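PDB 4YHC: sterol regulatory element-binding protein cleavage-activating protein from Schizosaccharomyces pombe, which escorts sre1, the membrane-bound SREBP precursor, so that it is processed when sterol or oxygen is low, and is represented here by its cytoplasmic WD40 domain. Local coordinates for residues A[85-89]-A[100-104]; A[28-33]-A[452-457]; A[92-98]-A[109-113]; A[347-353]-A[412-416]; A[233-237]-A[247-251]. The protein carries 9 engineered substitutions. All coordinates share one frame. Numbering follows the deposited sequence.

Contact 1: residues A[85-89]-A[100-104]; sequences QGNYV and LNVES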
# COMPACT_ATOMS: atom_id res chain seq x y z
N GLN A 85 8.41 -5.04 -9.61
CA GLN A 85 8.29 -6.46 -9.97
C GLN A 85 8.72 -7.39 -8.88
O GLN A 85 8.52 -8.61 -8.98
CB GLN A 85 9.08 -6.76 -11.27
CG GLN A 85 8.42 -6.21 -12.53
CD GLN A 85 6.96 -6.65 -12.65
OE1 GLN A 85 6.66 -7.85 -12.76
NE2 GLN A 85 6.03 -5.68 -12.57
N GLY A 86 9.24 -6.85 -7.79
CA GLY A 86 9.62 -7.71 -6.68
C GLY A 86 10.89 -8.53 -6.83
O GLY A 86 11.03 -9.59 -6.20
N ASN A 87 11.79 -8.07 -7.68
CA ASN A 87 13.06 -8.77 -7.93
C ASN A 87 14.25 -8.16 -7.24
O ASN A 87 15.27 -8.85 -7.04
CB ASN A 87 13.36 -8.84 -9.43
CG ASN A 87 12.29 -9.60 -10.17
OD1 ASN A 87 11.87 -10.64 -9.73
ND2 ASN A 87 11.78 -9.02 -11.21
N TYR A 88 14.15 -6.87 -6.92
CA TYR A 88 15.21 -6.14 -6.25
C TYR A 88 14.70 -5.43 -4.98
O TYR A 88 13.53 -5.00 -4.90
CB TYR A 88 15.80 -5.09 -7.24
CG TYR A 88 16.29 -5.74 -8.48
CD1 TYR A 88 17.51 -6.44 -8.51
CD2 TYR A 88 15.54 -5.72 -9.63
CE1 TYR A 88 17.95 -7.08 -9.66
CE2 TYR A 88 15.97 -6.39 -10.78
CZ TYR A 88 17.17 -7.07 -10.78
OH TYR A 88 17.58 -7.72 -11.94
N VAL A 89 15.55 -5.32 -4.00
CA VAL A 89 15.28 -4.53 -2.80
C VAL A 89 16.38 -3.49 -2.65
O VAL A 89 17.60 -3.81 -2.93
CB VAL A 89 15.21 -5.40 -1.55
CG1 VAL A 89 14.69 -4.61 -0.38
CG2 VAL A 89 14.23 -6.55 -1.75
N LEU A 100 19.98 -5.16 -3.63
CA LEU A 100 20.03 -6.61 -3.68
C LEU A 100 19.10 -7.23 -4.67
O LEU A 100 17.91 -6.87 -4.80
CB LEU A 100 19.74 -7.21 -2.34
CG LEU A 100 20.75 -6.89 -1.23
CD1 LEU A 100 19.93 -6.34 -0.08
CD2 LEU A 100 21.59 -8.09 -0.75
N ASN A 101 19.61 -8.26 -5.29
CA ASN A 101 18.84 -9.07 -6.17
C ASN A 101 18.19 -10.09 -5.27
O ASN A 101 18.89 -10.81 -4.53
CB ASN A 101 19.78 -9.71 -7.18
CG ASN A 101 19.06 -10.48 -8.25
OD1 ASN A 101 18.04 -11.12 -8.02
ND2 ASN A 101 19.56 -10.38 -9.45
N VAL A 102 16.85 -10.18 -5.27
CA VAL A 102 16.24 -11.16 -4.35
C VAL A 102 15.87 -12.45 -5.08
O VAL A 102 15.74 -13.46 -4.42
CB VAL A 102 15.04 -10.63 -3.53
CG1 VAL A 102 15.52 -9.65 -2.45
CG2 VAL A 102 14.02 -9.96 -4.40
N GLU A 103 15.78 -12.41 -6.41
CA GLU A 103 15.43 -13.56 -7.23
C GLU A 103 16.61 -14.49 -7.30
O GLU A 103 16.48 -15.66 -7.03
CB GLU A 103 14.96 -13.09 -8.64
CG GLU A 103 13.72 -13.80 -9.19
CD GLU A 103 12.56 -13.84 -8.18
OE1 GLU A 103 11.93 -12.78 -7.90
OE2 GLU A 103 12.29 -14.92 -7.62
N SER A 104 17.79 -13.97 -7.59
CA SER A 104 19.04 -14.75 -7.40
C SER A 104 19.94 -14.06 -6.39
O SER A 104 20.73 -13.17 -6.78
CB SER A 104 19.79 -14.91 -8.74
OG SER A 104 18.92 -15.33 -9.79

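Contact 2: residues A[28-33]-A[452-457]; sequences HHQLDI and VLGNYV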
# COMPACT_ATOMS: atom_id res chain seq x y z
N HIS A 28 10.19 -16.23 10.90
CA HIS A 28 10.00 -15.09 11.80
C HIS A 28 11.30 -14.45 12.28
O HIS A 28 12.36 -14.91 12.00
CB HIS A 28 9.15 -15.51 13.00
CG HIS A 28 9.77 -16.60 13.81
ND1 HIS A 28 10.72 -16.35 14.78
CD2 HIS A 28 9.58 -17.94 13.79
CE1 HIS A 28 11.11 -17.49 15.32
NE2 HIS A 28 10.43 -18.47 14.74
N HIS A 29 11.16 -13.35 12.99
CA HIS A 29 12.27 -12.52 13.43
C HIS A 29 12.48 -12.83 14.92
O HIS A 29 11.59 -13.39 15.56
CB HIS A 29 11.91 -11.06 13.31
CG HIS A 29 11.80 -10.58 11.91
ND1 HIS A 29 12.76 -9.79 11.32
CD2 HIS A 29 10.82 -10.74 10.98
CE1 HIS A 29 12.39 -9.50 10.09
NE2 HIS A 29 11.20 -10.03 9.87
N GLN A 30 13.62 -12.42 15.46
CA GLN A 30 13.90 -12.65 16.89
C GLN A 30 13.37 -11.56 17.73
O GLN A 30 13.11 -11.82 18.88
CB GLN A 30 15.40 -12.82 17.16
CG GLN A 30 15.77 -14.24 17.57
CD GLN A 30 15.47 -15.24 16.48
OE1 GLN A 30 15.94 -15.08 15.36
NE2 GLN A 30 14.70 -16.26 16.79
N LEU A 31 13.22 -10.35 17.19
CA LEU A 31 12.51 -9.25 17.86
C LEU A 31 11.21 -8.84 17.10
O LEU A 31 10.98 -9.28 16.01
CB LEU A 31 13.45 -8.05 17.97
CG LEU A 31 14.44 -7.95 19.15
CD1 LEU A 31 13.99 -6.96 20.22
CD2 LEU A 31 14.68 -9.29 19.80
N ASP A 32 10.40 -7.96 17.68
CA ASP A 32 9.15 -7.57 17.05
C ASP A 32 9.38 -6.96 15.67
O ASP A 32 10.42 -6.27 15.41
CB ASP A 32 8.40 -6.55 17.91
CG ASP A 32 7.57 -7.22 19.04
OD1 ASP A 32 7.58 -8.48 19.17
OD2 ASP A 32 6.89 -6.46 19.78
N ILE A 33 8.42 -7.21 14.78
CA ILE A 33 8.46 -6.59 13.48
C ILE A 33 8.07 -5.12 13.59
O ILE A 33 7.02 -4.76 14.12
CB ILE A 33 7.62 -7.37 12.47
CG1 ILE A 33 8.26 -8.74 12.21
CG2 ILE A 33 7.55 -6.59 11.18
CD1 ILE A 33 7.39 -9.77 11.53
N VAL A 452 0.87 -8.26 11.30
CA VAL A 452 1.99 -8.57 12.20
C VAL A 452 1.46 -8.93 13.59
O VAL A 452 0.58 -8.26 14.15
CB VAL A 452 2.98 -7.39 12.29
CG1 VAL A 452 4.01 -7.56 13.41
CG2 VAL A 452 3.73 -7.24 10.96
N LEU A 453 2.03 -9.98 14.15
CA LEU A 453 1.72 -10.43 15.52
C LEU A 453 3.02 -10.51 16.26
O LEU A 453 3.67 -11.57 16.26
CB LEU A 453 1.09 -11.81 15.44
CG LEU A 453 -0.43 -11.91 15.33
CD1 LEU A 453 -1.20 -10.67 14.95
CD2 LEU A 453 -0.87 -13.13 14.50
N GLY A 454 3.50 -9.38 16.79
CA GLY A 454 4.85 -9.39 17.37
C GLY A 454 6.00 -9.66 16.43
O GLY A 454 6.32 -8.83 15.57
N ASN A 455 6.63 -10.82 16.54
CA ASN A 455 7.69 -11.16 15.63
C ASN A 455 7.27 -12.13 14.56
O ASN A 455 8.10 -12.61 13.85
CB ASN A 455 8.91 -11.67 16.38
CG ASN A 455 8.58 -12.79 17.30
OD1 ASN A 455 7.54 -12.77 17.96
ND2 ASN A 455 9.40 -13.83 17.28
N TYR A 456 5.97 -12.38 14.44
CA TYR A 456 5.43 -13.25 13.42
C TYR A 456 4.56 -12.44 12.48
O TYR A 456 4.15 -11.35 12.84
CB TYR A 456 4.54 -14.31 14.06
CG TYR A 456 5.33 -15.21 15.01
CD1 TYR A 456 5.47 -14.86 16.36
CD2 TYR A 456 5.93 -16.40 14.57
CE1 TYR A 456 6.20 -15.67 17.26
CE2 TYR A 456 6.64 -17.24 15.48
CZ TYR A 456 6.79 -16.85 16.83
OH TYR A 456 7.47 -17.58 17.80
N VAL A 457 4.25 -13.01 11.33
CA VAL A 457 3.19 -12.51 10.50
C VAL A 457 2.12 -13.57 10.15
O VAL A 457 2.45 -14.69 9.82
CB VAL A 457 3.66 -11.60 9.31
CG1 VAL A 457 5.17 -11.46 9.13
CG2 VAL A 457 2.83 -11.71 8.06
O HOH W 1 5.43 -6.03 15.92

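Contact 3: residues A[92-98]-A[109-113]; sequences FSKDTLF and LQHSY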
# COMPACT_ATOMS: atom_id res chain seq x y z
N PHE A 92 18.51 1.37 2.71
CA PHE A 92 19.25 2.59 2.98
C PHE A 92 19.61 2.63 4.44
O PHE A 92 18.73 2.59 5.32
CB PHE A 92 18.39 3.83 2.69
CG PHE A 92 18.25 4.13 1.22
CD1 PHE A 92 17.47 3.31 0.41
CD2 PHE A 92 18.88 5.26 0.65
CE1 PHE A 92 17.36 3.56 -0.94
CE2 PHE A 92 18.77 5.51 -0.69
CZ PHE A 92 18.03 4.65 -1.49
N SER A 93 20.91 2.69 4.71
CA SER A 93 21.39 3.04 6.06
C SER A 93 21.52 4.57 6.14
O SER A 93 21.07 5.28 5.23
CB SER A 93 22.72 2.34 6.34
OG SER A 93 23.73 2.81 5.42
N LYS A 94 22.12 5.10 7.22
CA LYS A 94 22.30 6.52 7.33
C LYS A 94 23.20 7.12 6.23
O LYS A 94 22.98 8.25 5.82
CB LYS A 94 22.81 6.94 8.72
CG LYS A 94 24.23 6.47 9.06
CD LYS A 94 24.65 6.82 10.50
CE LYS A 94 25.87 5.97 10.91
NZ LYS A 94 26.13 5.92 12.38
N ASP A 95 24.16 6.35 5.73
CA ASP A 95 25.08 6.85 4.70
C ASP A 95 25.24 5.98 3.48
O ASP A 95 25.98 6.36 2.56
CB ASP A 95 26.48 7.14 5.28
CG ASP A 95 27.12 5.95 5.95
OD1 ASP A 95 26.87 4.79 5.57
OD2 ASP A 95 27.92 6.19 6.89
N THR A 96 24.56 4.84 3.42
CA THR A 96 24.80 3.90 2.29
C THR A 96 23.52 3.29 1.76
O THR A 96 22.61 2.95 2.54
CB THR A 96 25.74 2.80 2.79
OG1 THR A 96 26.77 3.39 3.58
CG2 THR A 96 26.35 2.01 1.66
N LEU A 97 23.45 3.14 0.44
CA LEU A 97 22.40 2.37 -0.16
C LEU A 97 22.95 1.07 -0.74
O LEU A 97 24.10 1.00 -1.27
CB LEU A 97 21.62 3.19 -1.18
CG LEU A 97 22.20 3.42 -2.56
CD1 LEU A 97 21.82 2.38 -3.59
CD2 LEU A 97 21.72 4.79 -3.05
N PHE A 98 22.13 0.04 -0.60
CA PHE A 98 22.48 -1.28 -1.01
C PHE A 98 21.37 -1.81 -1.89
O PHE A 98 20.22 -1.79 -1.50
CB PHE A 98 22.57 -2.16 0.23
CG PHE A 98 23.47 -1.66 1.34
CD1 PHE A 98 23.00 -0.86 2.35
CD2 PHE A 98 24.78 -2.13 1.47
CE1 PHE A 98 23.77 -0.47 3.42
CE2 PHE A 98 25.58 -1.77 2.56
CZ PHE A 98 25.08 -0.91 3.53
N LEU A 109 24.98 -3.78 -5.77
CA LEU A 109 25.56 -2.45 -5.75
C LEU A 109 25.49 -1.89 -4.35
O LEU A 109 24.56 -2.20 -3.56
CB LEU A 109 24.84 -1.55 -6.77
CG LEU A 109 25.17 -0.07 -6.84
CD1 LEU A 109 24.89 0.45 -8.23
CD2 LEU A 109 24.35 0.75 -5.86
N GLN A 110 26.51 -1.11 -4.04
CA GLN A 110 26.58 -0.35 -2.81
C GLN A 110 27.06 1.04 -3.16
O GLN A 110 27.99 1.17 -3.93
CB GLN A 110 27.52 -1.03 -1.87
CG GLN A 110 27.76 -0.30 -0.57
CD GLN A 110 28.71 -1.07 0.32
OE1 GLN A 110 28.80 -2.27 0.20
NE2 GLN A 110 29.38 -0.39 1.24
N HIS A 111 26.45 2.08 -2.57
CA HIS A 111 26.68 3.46 -2.98
C HIS A 111 26.47 4.39 -1.82
O HIS A 111 25.43 4.31 -1.16
CB HIS A 111 25.73 3.88 -4.10
CG HIS A 111 26.07 5.20 -4.71
ND1 HIS A 111 26.99 5.32 -5.73
CD2 HIS A 111 25.60 6.45 -4.47
CE1 HIS A 111 27.08 6.59 -6.09
NE2 HIS A 111 26.26 7.30 -5.33
N SER A 112 27.43 5.31 -1.58
CA SER A 112 27.30 6.16 -0.41
C SER A 112 26.56 7.46 -0.75
O SER A 112 26.61 7.92 -1.87
CB SER A 112 28.64 6.36 0.24
OG SER A 112 29.06 5.09 0.70
N TYR A 113 25.79 8.00 0.20
CA TYR A 113 24.79 9.01 -0.17
C TYR A 113 24.63 9.95 1.00
O TYR A 113 24.81 9.53 2.15
CB TYR A 113 23.44 8.35 -0.62
CG TYR A 113 22.54 7.96 0.54
CD1 TYR A 113 22.71 6.75 1.22
CD2 TYR A 113 21.55 8.81 0.96
CE1 TYR A 113 21.96 6.45 2.31
CE2 TYR A 113 20.79 8.50 2.02
CZ TYR A 113 21.01 7.33 2.71
OH TYR A 113 20.20 7.07 3.82

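Contact 4: residues A[347-353]-A[412-416]; sequences HEVEDAS and VWMYS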
# COMPACT_ATOMS: atom_id res chain seq x y z
N HIS A 347 -18.26 1.32 7.66
CA HIS A 347 -18.00 0.30 8.64
C HIS A 347 -16.95 0.90 9.57
O HIS A 347 -15.83 1.27 9.12
CB HIS A 347 -17.45 -0.94 7.94
CG HIS A 347 -17.17 -2.09 8.85
ND1 HIS A 347 -18.17 -2.87 9.40
CD2 HIS A 347 -16.01 -2.54 9.38
CE1 HIS A 347 -17.63 -3.76 10.22
NE2 HIS A 347 -16.33 -3.58 10.22
N GLU A 348 -17.28 0.94 10.86
CA GLU A 348 -16.40 1.46 11.88
C GLU A 348 -15.83 0.31 12.66
O GLU A 348 -16.55 -0.57 13.02
CB GLU A 348 -17.22 2.36 12.84
CG GLU A 348 -16.45 2.82 14.08
CD GLU A 348 -17.27 3.94 14.83
OE1 GLU A 348 -16.71 4.90 15.34
OE2 GLU A 348 -18.49 3.93 14.81
N VAL A 349 -14.55 0.33 12.94
CA VAL A 349 -13.90 -0.73 13.66
C VAL A 349 -13.59 -0.32 15.14
O VAL A 349 -13.04 0.79 15.38
CB VAL A 349 -12.52 -1.07 12.99
CG1 VAL A 349 -11.76 -2.08 13.81
CG2 VAL A 349 -12.72 -1.53 11.57
N GLU A 350 -13.79 -1.25 16.06
CA GLU A 350 -13.41 -1.07 17.48
C GLU A 350 -11.90 -1.02 17.65
O GLU A 350 -11.13 -1.66 16.92
CB GLU A 350 -14.00 -2.15 18.39
CG GLU A 350 -13.46 -3.56 18.16
CD GLU A 350 -14.06 -4.57 19.14
OE1 GLU A 350 -14.51 -4.14 20.22
OE2 GLU A 350 -14.07 -5.79 18.85
N ASP A 351 -11.47 -0.19 18.58
CA ASP A 351 -10.06 0.06 18.81
C ASP A 351 -9.26 -1.23 19.07
O ASP A 351 -8.09 -1.35 18.69
CB ASP A 351 -9.91 0.99 20.02
CG ASP A 351 -9.08 2.19 19.70
OD1 ASP A 351 -7.84 2.07 19.79
OD2 ASP A 351 -9.68 3.24 19.32
N ALA A 352 -9.93 -2.19 19.69
CA ALA A 352 -9.29 -3.42 20.07
C ALA A 352 -8.72 -4.12 18.83
O ALA A 352 -7.72 -4.82 18.97
CB ALA A 352 -10.25 -4.34 20.83
N SER A 353 -9.33 -3.95 17.65
CA SER A 353 -8.86 -4.67 16.45
C SER A 353 -7.78 -3.95 15.70
O SER A 353 -7.87 -2.81 15.42
CB SER A 353 -10.01 -4.97 15.47
OG SER A 353 -10.78 -6.05 15.86
N VAL A 412 -10.40 -13.59 14.78
CA VAL A 412 -10.04 -13.26 13.38
C VAL A 412 -11.29 -13.01 12.62
O VAL A 412 -12.23 -13.83 12.62
CB VAL A 412 -9.32 -14.41 12.72
CG1 VAL A 412 -8.62 -13.94 11.46
CG2 VAL A 412 -8.33 -14.96 13.69
N TRP A 413 -11.39 -11.87 11.96
CA TRP A 413 -12.65 -11.58 11.31
C TRP A 413 -12.50 -10.97 9.93
O TRP A 413 -11.45 -10.44 9.58
CB TRP A 413 -13.54 -10.68 12.19
CG TRP A 413 -12.89 -9.37 12.64
CD1 TRP A 413 -12.27 -9.13 13.76
CD2 TRP A 413 -12.87 -8.14 11.90
NE1 TRP A 413 -11.83 -7.82 13.81
CE2 TRP A 413 -12.21 -7.19 12.67
CE3 TRP A 413 -13.36 -7.76 10.67
CZ2 TRP A 413 -11.98 -5.86 12.22
CZ3 TRP A 413 -13.13 -6.48 10.22
CH2 TRP A 413 -12.46 -5.52 11.03
N MET A 414 -13.60 -11.01 9.18
CA MET A 414 -13.63 -10.38 7.88
C MET A 414 -14.93 -9.74 7.64
O MET A 414 -15.93 -10.13 8.21
CB MET A 414 -13.38 -11.43 6.80
CG MET A 414 -14.34 -12.62 6.79
SD MET A 414 -14.39 -13.54 5.16
CE MET A 414 -14.90 -12.32 3.98
N TYR A 415 -14.93 -8.74 6.79
CA TYR A 415 -16.12 -8.09 6.34
C TYR A 415 -16.06 -7.95 4.81
O TYR A 415 -15.10 -7.36 4.26
CB TYR A 415 -16.26 -6.70 6.99
CG TYR A 415 -17.55 -5.97 6.63
CD1 TYR A 415 -18.79 -6.42 7.13
CD2 TYR A 415 -17.53 -4.86 5.80
CE1 TYR A 415 -19.98 -5.78 6.79
CE2 TYR A 415 -18.70 -4.23 5.44
CZ TYR A 415 -19.92 -4.68 5.95
OH TYR A 415 -21.05 -4.02 5.57
N SER A 416 -17.08 -8.47 4.13
CA SER A 416 -17.20 -8.33 2.68
C SER A 416 -18.03 -7.09 2.42
O SER A 416 -19.25 -7.09 2.72
CB SER A 416 -17.89 -9.57 2.10
OG SER A 416 -18.14 -9.36 0.72

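Contact 5: residues A[233-237]-A[247-251]; sequences ADILF and IDLKN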
# COMPACT_ATOMS: atom_id res chain seq x y z
N ALA A 233 -4.62 4.92 -13.07
CA ALA A 233 -5.72 5.80 -13.44
C ALA A 233 -5.22 7.22 -13.60
O ALA A 233 -5.96 8.08 -14.04
CB ALA A 233 -6.85 5.70 -12.37
N ASP A 234 -3.98 7.49 -13.18
CA ASP A 234 -3.37 8.83 -13.13
C ASP A 234 -4.26 9.79 -12.22
O ASP A 234 -4.60 10.91 -12.58
CB ASP A 234 -3.15 9.42 -14.51
CG ASP A 234 -1.89 10.22 -14.60
OD1 ASP A 234 -1.23 10.46 -13.57
OD2 ASP A 234 -1.48 10.53 -15.74
N ILE A 235 -4.57 9.31 -11.04
CA ILE A 235 -5.42 10.01 -10.12
C ILE A 235 -4.70 10.18 -8.80
O ILE A 235 -4.06 9.22 -8.34
CB ILE A 235 -6.68 9.21 -9.83
CG1 ILE A 235 -7.61 9.34 -11.04
CG2 ILE A 235 -7.43 9.78 -8.62
CD1 ILE A 235 -8.74 8.39 -10.97
N LEU A 236 -4.85 11.36 -8.22
CA LEU A 236 -4.44 11.64 -6.86
C LEU A 236 -5.63 12.04 -6.01
O LEU A 236 -6.49 12.87 -6.48
CB LEU A 236 -3.46 12.80 -6.89
CG LEU A 236 -2.88 13.19 -5.53
CD1 LEU A 236 -1.42 13.48 -5.58
CD2 LEU A 236 -3.57 14.42 -4.97
N PHE A 237 -5.69 11.48 -4.80
CA PHE A 237 -6.76 11.80 -3.83
C PHE A 237 -6.09 12.74 -2.80
O PHE A 237 -5.02 12.43 -2.26
CB PHE A 237 -7.33 10.57 -3.15
CG PHE A 237 -8.13 9.67 -4.04
CD1 PHE A 237 -7.50 8.76 -4.87
CD2 PHE A 237 -9.50 9.72 -4.04
CE1 PHE A 237 -8.24 7.96 -5.70
CE2 PHE A 237 -10.21 8.95 -4.85
CZ PHE A 237 -9.60 8.04 -5.66
N ILE A 247 -8.45 14.02 -8.19
CA ILE A 247 -7.90 14.87 -9.20
C ILE A 247 -7.26 14.04 -10.35
O ILE A 247 -6.54 13.07 -10.10
CB ILE A 247 -6.86 15.72 -8.56
CG1 ILE A 247 -7.48 16.61 -7.47
CG2 ILE A 247 -6.08 16.50 -9.59
CD1 ILE A 247 -6.47 17.31 -6.62
N ASP A 248 -7.60 14.39 -11.58
CA ASP A 248 -6.98 13.80 -12.81
C ASP A 248 -5.66 14.49 -13.07
O ASP A 248 -5.58 15.69 -13.39
CB ASP A 248 -7.91 13.97 -13.99
CG ASP A 248 -7.24 13.60 -15.36
OD1 ASP A 248 -6.14 12.93 -15.45
OD2 ASP A 248 -7.90 14.01 -16.36
N LEU A 249 -4.59 13.75 -12.92
CA LEU A 249 -3.29 14.40 -13.06
C LEU A 249 -2.86 14.53 -14.54
O LEU A 249 -1.91 15.20 -14.85
CB LEU A 249 -2.25 13.54 -12.33
CG LEU A 249 -1.82 13.65 -10.88
CD1 LEU A 249 -2.48 14.73 -10.08
CD2 LEU A 249 -1.78 12.32 -10.18
N LYS A 250 -3.50 13.79 -15.43
CA LYS A 250 -3.11 13.84 -16.85
C LYS A 250 -3.59 15.16 -17.46
O LYS A 250 -2.79 15.99 -17.93
CB LYS A 250 -3.69 12.67 -17.59
CG LYS A 250 -3.41 12.66 -19.10
CD LYS A 250 -4.15 11.50 -19.75
CE LYS A 250 -3.79 11.39 -21.23
NZ LYS A 250 -4.23 12.63 -21.96
N ASN A 251 -4.90 15.39 -17.36
CA ASN A 251 -5.52 16.62 -17.88
C ASN A 251 -5.71 17.73 -16.82
O ASN A 251 -6.33 18.71 -17.10
CB ASN A 251 -6.86 16.24 -18.50
CG ASN A 251 -6.71 15.16 -19.55
OD1 ASN A 251 -5.90 15.31 -20.45
ND2 ASN A 251 -7.43 14.04 -19.42

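Contact 1: residues A[85-89]-A[100-104]
An Asx motif marks this contact: Asn101 OD1 accepts from Ser104 N at 2.9 Å as the chain bends after Asn101. Asparagine suits the place because its short side chain carries an acceptor back to the backbone. Before that bend, the two segments pair antiparallel. Val89 and Leu100 form a hydrogen-bonded pair, with Val89 N to Leu100 O at 2.9 Å and Leu100 N to Val89 O at 2.8 Å, while Tyr88 and Asn101 form the non-hydrogen-bonded pair on the other face. Val102 N to Asn87 O, 2.7 Å, adds a third backbone bond next to the Tyr88–Asn101 pair. Gly86 leads in with positive phi, where a CB would be jammed against the preceding carbonyl. Val89 CG2 meets Val102 CG1 at 3.4 Å, and Val102 and Leu100 also touch Leu66 of strand 63-68 in the preceding WD40 blade. Glu103 forms salt bridges with Lys65 and Lys43. The chemistry is thus divided: backbone bonds fix the hairpin, branched aliphatic side chains seal its blade-facing side, and Glu103, though poorly ordered, adds charge pairing to the blade before.

Contact 2: residues A[28-33]-A[452-457]
Val452 opens the second segment as a buried beta-branched residue, its CG1 packed 3.7 Å from Ile33 CB. Leu453 points away, and begins a type II' turn closed by Leu453 N to Tyr456 O (2.8 Å) and Tyr456 N to Leu453 O (3.0 Å). Gly454 takes the corner with phi of 64°, a value that favours glycine; its carbonyl turns to the other segment and accepts from Ile33 N at 2.8 Å. A water lies close by, 3.0 Å from Gly454 O and 2.7 Å from Ile33 O. Asn455 makes a two-way exchange with His29: Asn455 ND2 donates to His29 O at 2.8 Å, and Asn455 O accepts from His29 N at 3.3 Å, so the side-chain amide supplies the donor and the main-chain carbonyl the acceptor. Tyr456 sets its ring obliquely beside that of His28, centroids 4.7 Å apart. Val457 finishes the apolar patch, its CG1 3.7 Å from Ile33 CD1. The His29 ring itself bonds Ser53 and Ser47, consistent with the histidine–serine network familiar from WD40 repeats. The tight hairpin turn belongs to a sheet completed by the N-terminal strand 20-24, and the loop 28-33 leads from that strand into the first blade, so the contact joins last and first blades beside the Velcro closure of a WD40 beta-propeller.

Contact 3: residues A[92-98]-A[109-113]
Strands 96-98 and 109-112 run antiparallel, their axes 4.6 Å apart at closest approach and 164° between directions. Leu97 and His111 are the hydrogen-bonded pair: Leu97 N to His111 O is 2.8 Å and His111 N to Leu97 O 2.9 Å. Tyr113 N then bonds Asp95 O at 2.9 Å. In the turn, Ser93 OG accepts from Thr96 N at 3.0 Å, an ST motif suited to a short hydroxyl side chain. Tyr113 folds over this turn, and its OH makes a very short bond, 2.4 Å, to Ser93 O. Its ring face receives the edge of Phe92 in a T-shaped pair, centroids 5.2 Å apart, so one tyrosine serves both polar and apolar needs. Leu97 CD1 packs 3.8 Å from Leu109 CD2, while Thr96, Phe98, Gln110 and Ser112 share the other face. As the outer hairpin of its blade, the pair lays Leu97, Leu109 and His111 on Ile163 of strand 161-170, while Phe92 reaches strands 121-127 and 136-144 of the following blade.

Contact 4: residues A[347-353]-A[412-416]
His347 and Tyr415 adopt nearly the same conformation, chi1 t in both and chi2 at 74° and 71°, and so present their rings face to face: centroids 4.4 Å apart, planes 11° from parallel, His347 CG 4.1 Å from Tyr415 CD2. Flat rings suit the place because the strands 347-349 and 412-416, antiparallel at 163°, stand 10.7 Å apart and share no backbone bond; side chains must span the gap. Trp413 takes the p rotamer instead (chi1 55°), which swings the long indole across toward the turn after the first strand. There Trp413 NE1 donates to Ser353 OG at 2.9 Å, the serine being in m at the end of a type I turn from Glu350. Serine is small enough to sit beside the ring and polar enough to satisfy its nitrogen. Val349, in t, offers CG2 to Trp413 CH2 at 4.0 Å, covering the apolar benzo end. Around the contact, strand 344-349 is bonded to strand 299-304 of one sheet, whereas strand 406-416 lies between strands 363-374 and 421-432 of the next. On the latter sheet's other face, Val412 and Met414 touch Phe20 of strand 20-24, so this blade packs against neighbours on both faces.

Contact 5: residues A[233-237]-A[247-251]
Two aspartates hold the polar ends of this hairpin. Asp234 forms a salt bridge with Arg188, and Asp248 OD1 accepts from Lys250 N at 2.8 Å in an Asx turn while also receiving a bond from Asn316, and its OD2 one from Gln320; a short carboxylate can serve both at once. Between the segments the backbone bonds are regular: Leu236 O takes Ile247 N at 2.8 Å, Ile247 O takes Leu236 N at 3.1 Å, and Asp234 O takes Leu249 N at 2.9 Å, beyond the end of the strand pairing. Asp234 has positive phi, 58°, and with Ile235 makes a G1 beta bulge against strand 226-230, a position where aspartate is an acceptable substitute for the usual glycine. Further out, Lys250 bonds Trp318 O and makes a cation-pi contact with the Trp318 ring; its carbonyl O is hydrogen-bonded to a citric acid molecule, probably from the crystallisation liquor. The packing is aliphatic: Leu236 CB lies 3.7 Å from Leu249 CD2, and both leucines press on strand 175-182 of the preceding blade, through Ile179 and Ile181. Both buried carboxylates thus have polar partners, consistent with charge being accommodated beside leucines packed between blades.

In the fold
From the N terminus, strand 6-8 joins the sheet of segment 412-416, then strand 20-24 joins the last blade, and the loop 28-33 follows, one half of contact 2, whose partner arrives only at 452-457. Every other contact nests inside that long loop. Contacts 1 and 3 follow within one blade: their segments alternate, so they cross, and both use strand 96-101, bonding its two sides to strands 88-92 and 106-112. Contact 5 comes next in series, closing a local hairpin in a later blade. Contact 4 spans a longer loop and joins two different sheets. Hairpins thus build individual blades, contact 4 joins neighbouring ones, and contact 2 joins the first and last blades where the ring closes.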